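Long-range contact in formate dehydrogenase subunit beta (Desulfovibrio gigas, PDB 1H0H), which transfers electrons through three [4Fe-4S] clusters as the small subunit of a formate dehydrogenase that reversibly oxidises formate to carbon dioxide: residues D7-T12 with L200-P205. Numbering follows the deposited sequence.
Sequences DTTRCT and LTAHNP. With SF4 (iron/sulfur cluster), chain L.
The last parallel bridge between strands 2-7 and 197-201 pairs D7 with L200, and just beyond it the two segments part, their CA spacing growing from 5.1 Å at D7 and L200 to 6.7 Å at T9 and A202. Packing is tightest around the carbonyl oxygen of L200, which T8 grips twice. The hydroxyl bond is the shorter, T8 OG1 to L200 O at 2.7 Å, in the carbonyl plane and on a lone pair; a chi1 of 66°, which sets OG1 between the backbone N and the carbonyl carbon, brings it there. T8 N adds a weak bond to the same oxygen, bent to 148° at the hydrogen. On the face bearing D7 and L200, both side chains run alongside one another, each with CG anti to its backbone N, so that D7 OD1 meets methyl CD2 of L200 at 3.7 Å.

That carboxylate also shapes the turn: D7 OD1 accepts from T9 N at 3.0 Å and from T9 OG1 at 2.6 Å, both donors lying above its plane. R176 of helix 166-180 pairs with D7 OD2 in a salt bridge, so the buried charge is probably well compensated. The looser margin lies at partly exposed T9, where a lone methyl contact, T9 CG2 to A202 CB at 4.0 Å, closes the interface. Beyond A202, segment 200-205 turns away towards N204, at the surface of the assembly.

Past the 3-10 turn at 8-10, C11 SG coordinates SF4 FE3 at 2.2 Å, in the [4Fe-4S] cluster also ligated by C14, C17 and C156. The Asx turn at D7 lies where strand 2-7, paired alongside the last strand, 197-201, gives way to the cysteine-bearing loop of a ferredoxin-type 4Fe-4S domain.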
ATOM      1  N   ASP B   7      -0.919 -23.011 -16.585  1.00 14.16           N
ATOM      2  CA  ASP B   7      -0.895 -23.759 -15.344  1.00 14.11           C
ATOM      3  C   ASP B   7      -1.860 -23.090 -14.380  1.00 13.92           C
ATOM      4  O   ASP B   7      -1.477 -22.129 -13.718  1.00 14.02           O
ATOM      5  CB  ASP B   7       0.529 -23.769 -14.785  1.00 13.73           C
ATOM      6  CG  ASP B   7       0.665 -24.578 -13.530  1.00 13.68           C
ATOM      7  OD1 ASP B   7      -0.356 -25.067 -13.003  1.00 15.84           O
ATOM      8  OD2 ASP B   7       1.771 -24.773 -12.987  1.00 15.29           O
ATOM      9  N   THR B   8      -3.110 -23.569 -14.314  1.00 14.00           N
ATOM     10  CA  THR B   8      -4.106 -22.958 -13.420  1.00 14.05           C
ATOM     11  C   THR B   8      -3.703 -23.031 -11.955  1.00 13.78           C
ATOM     12  O   THR B   8      -4.182 -22.237 -11.130  1.00 13.70           O
ATOM     13  CB  THR B   8      -5.516 -23.576 -13.591  1.00 14.26           C
ATOM     14  OG1 THR B   8      -5.497 -24.943 -13.155  1.00 15.45           O
ATOM     15  CG2 THR B   8      -5.935 -23.625 -15.064  1.00 15.45           C
ATOM     16  N   THR B   9      -2.789 -23.928 -11.607  1.00 13.39           N
ATOM     17  CA  THR B   9      -2.414 -24.008 -10.204  1.00 13.35           C
ATOM     18  C   THR B   9      -1.599 -22.781  -9.774  1.00 14.31           C
ATOM     19  O   THR B   9      -1.384 -22.578  -8.592  1.00 14.14           O
ATOM     20  CB  THR B   9      -1.634 -25.294  -9.847  1.00 14.91           C
ATOM     21  OG1 THR B   9      -0.294 -25.251 -10.394  1.00 15.42           O
ATOM     22  CG2 THR B   9      -2.288 -26.525 -10.448  1.00 13.22           C
ATOM     23  N   ARG B  10      -1.125 -21.994 -10.735  1.00 14.35           N
ATOM     24  CA  ARG B  10      -0.374 -20.788 -10.392  1.00 15.06           C
ATOM     25  C   ARG B  10      -1.166 -19.488 -10.578  1.00 14.17           C
ATOM     26  O   ARG B  10      -0.653 -18.416 -10.263  1.00 16.35           O
ATOM     27  CB  ARG B  10       0.926 -20.695 -11.200  1.00 14.40           C
ATOM     28  CG  ARG B  10       1.860 -21.874 -11.032  1.00 14.08           C
ATOM     29  CD  ARG B  10       3.149 -21.716 -11.796  1.00 15.43           C
ATOM     30  NE  ARG B  10       3.987 -20.654 -11.255  1.00 17.02           N
ATOM     31  CZ  ARG B  10       4.949 -20.886 -10.370  1.00 18.11           C
ATOM     32  NH1 ARG B  10       5.136 -22.134  -9.957  1.00 16.09           N
ATOM     33  NH2 ARG B  10       5.719 -19.890  -9.899  1.00 18.23           N
ATOM     34  N   CYS B  11      -2.394 -19.567 -11.070  1.00 13.89           N
ATOM     35  CA  CYS B  11      -3.194 -18.359 -11.342  1.00 15.04           C
ATOM     36  C   CYS B  11      -3.803 -17.779 -10.069  1.00 14.08           C
ATOM     37  O   CYS B  11      -4.409 -18.487  -9.274  1.00 13.59           O
ATOM     38  CB  CYS B  11      -4.300 -18.703 -12.364  1.00 16.13           C
ATOM     39  SG  CYS B  11      -5.499 -17.399 -12.740  1.00 18.69           S
ATOM     40  N   THR B  12      -3.660 -16.482  -9.874  1.00 14.88           N
ATOM     41  CA  THR B  12      -4.239 -15.845  -8.706  1.00 15.07           C
ATOM     42  C   THR B  12      -5.506 -15.087  -9.071  1.00 14.33           C
ATOM     43  O   THR B  12      -6.066 -14.385  -8.235  1.00 14.29           O
ATOM     44  CB  THR B  12      -3.236 -14.885  -8.077  1.00 15.63           C
ATOM     45  OG1 THR B  12      -2.718 -14.035  -9.107  1.00 15.80           O
ATOM     46  CG2 THR B  12      -2.034 -15.642  -7.526  1.00 16.85           C
ATOM     47  N   LEU B 200      -3.497 -27.103 -17.521  1.00 13.58           N
ATOM     48  CA  LEU B 200      -3.298 -28.071 -16.462  1.00 15.17           C
ATOM     49  C   LEU B 200      -4.293 -27.726 -15.379  1.00 15.86           C
ATOM     50  O   LEU B 200      -4.416 -26.551 -15.004  1.00 16.75           O
ATOM     51  CB  LEU B 200      -1.881 -27.990 -15.877  1.00 14.89           C
ATOM     52  CG  LEU B 200      -1.645 -28.797 -14.590  1.00 15.63           C
ATOM     53  CD1 LEU B 200      -1.850 -30.298 -14.835  1.00 17.33           C
ATOM     54  CD2 LEU B 200      -0.265 -28.580 -14.017  1.00 16.34           C
ATOM     55  N   THR B 201      -5.038 -28.723 -14.916  1.00 16.85           N
ATOM     56  CA  THR B 201      -5.945 -28.551 -13.786  1.00 17.77           C
ATOM     57  C   THR B 201      -5.535 -29.516 -12.712  1.00 17.10           C
ATOM     58  O   THR B 201      -4.945 -30.558 -13.008  1.00 17.15           O
ATOM     59  CB  THR B 201      -7.422 -28.761 -14.170  1.00 18.77           C
ATOM     60  OG1 THR B 201      -7.598 -29.996 -14.894  1.00 20.85           O
ATOM     61  CG2 THR B 201      -7.885 -27.660 -15.098  1.00 18.90           C
ATOM     62  N   ALA B 202      -5.833 -29.172 -11.461  1.00 16.27           N
ATOM     63  CA  ALA B 202      -5.450 -30.011 -10.343  1.00 15.94           C
ATOM     64  C   ALA B 202      -6.565 -30.980  -9.944  1.00 15.37           C
ATOM     65  O   ALA B 202      -6.357 -31.853  -9.131  1.00 15.98           O
ATOM     66  CB  ALA B 202      -5.030 -29.148  -9.149  1.00 15.73           C
ATOM     67  N   HIS B 203      -7.744 -30.795 -10.521  1.00 16.01           N
ATOM     68  CA  HIS B 203      -8.899 -31.621 -10.217  1.00 15.87           C
ATOM     69  C   HIS B 203      -9.718 -31.772 -11.483  1.00 15.07           C
ATOM     70  O   HIS B 203      -9.376 -31.207 -12.514  1.00 13.95           O
ATOM     71  CB  HIS B 203      -9.772 -30.945  -9.143  1.00 16.30           C
ATOM     72  CG  HIS B 203      -8.988 -30.393  -8.002  1.00 17.08           C
ATOM     73  ND1 HIS B 203      -8.744 -31.107  -6.853  1.00 18.91           N
ATOM     74  CD2 HIS B 203      -8.360 -29.204  -7.849  1.00 17.53           C
ATOM     75  CE1 HIS B 203      -8.010 -30.378  -6.032  1.00 19.83           C
ATOM     76  NE2 HIS B 203      -7.767 -29.217  -6.614  1.00 18.84           N
ATOM     77  N   ASN B 204     -10.798 -32.533 -11.397  1.00 14.94           N
ATOM     78  CA  ASN B 204     -11.730 -32.675 -12.500  1.00 15.69           C
ATOM     79  C   ASN B 204     -11.935 -31.338 -13.235  1.00 15.59           C
ATOM     80  O   ASN B 204     -12.375 -30.361 -12.632  1.00 15.11           O
ATOM     81  CB  ASN B 204     -13.058 -33.149 -11.935  1.00 16.76           C
ATOM     82  CG  ASN B 204     -14.158 -33.187 -12.969  1.00 17.52           C
ATOM     83  OD1 ASN B 204     -13.905 -33.064 -14.163  1.00 16.53           O
ATOM     84  ND2 ASN B 204     -15.408 -33.371 -12.500  1.00 17.95           N
ATOM     85  N   PRO B 205     -11.538 -31.291 -14.509  1.00 15.19           N
ATOM     86  CA  PRO B 205     -11.685 -30.115 -15.381  1.00 15.92           C
ATOM     87  C   PRO B 205     -13.032 -29.398 -15.318  1.00 15.17           C
ATOM     88  O   PRO B 205     -13.096 -28.155 -15.371  1.00 14.25           O
ATOM     89  CB  PRO B 205     -11.475 -30.711 -16.784  1.00 16.92           C
ATOM     90  CG  PRO B 205     -10.499 -31.795 -16.579  1.00 16.69           C
ATOM     91  CD  PRO B 205     -10.809 -32.380 -15.191  1.00 17.20           C
TER
HETATM   92 FE1  SF4 L1011      -1.874 -14.953 -14.896  1.00 19.56          FE
HETATM   93 FE2  SF4 L1011      -4.354 -14.228 -15.902  1.00 20.33          FE
HETATM   94 FE3  SF4 L1011      -4.198 -15.890 -13.706  1.00 19.44          FE
HETATM   95 FE4  SF4 L1011      -3.425 -13.172 -13.492  1.00 19.02          FE
HETATM   96  S1  SF4 L1011      -5.493 -13.968 -13.925  1.00 18.18           S
HETATM   97  S2  SF4 L1011      -2.335 -15.060 -12.629  1.00 19.36           S
HETATM   98  S3  SF4 L1011      -2.592 -12.868 -15.632  1.00 20.77           S
HETATM   99  S4  SF4 L1011      -3.435 -16.322 -15.905  1.00 21.06           S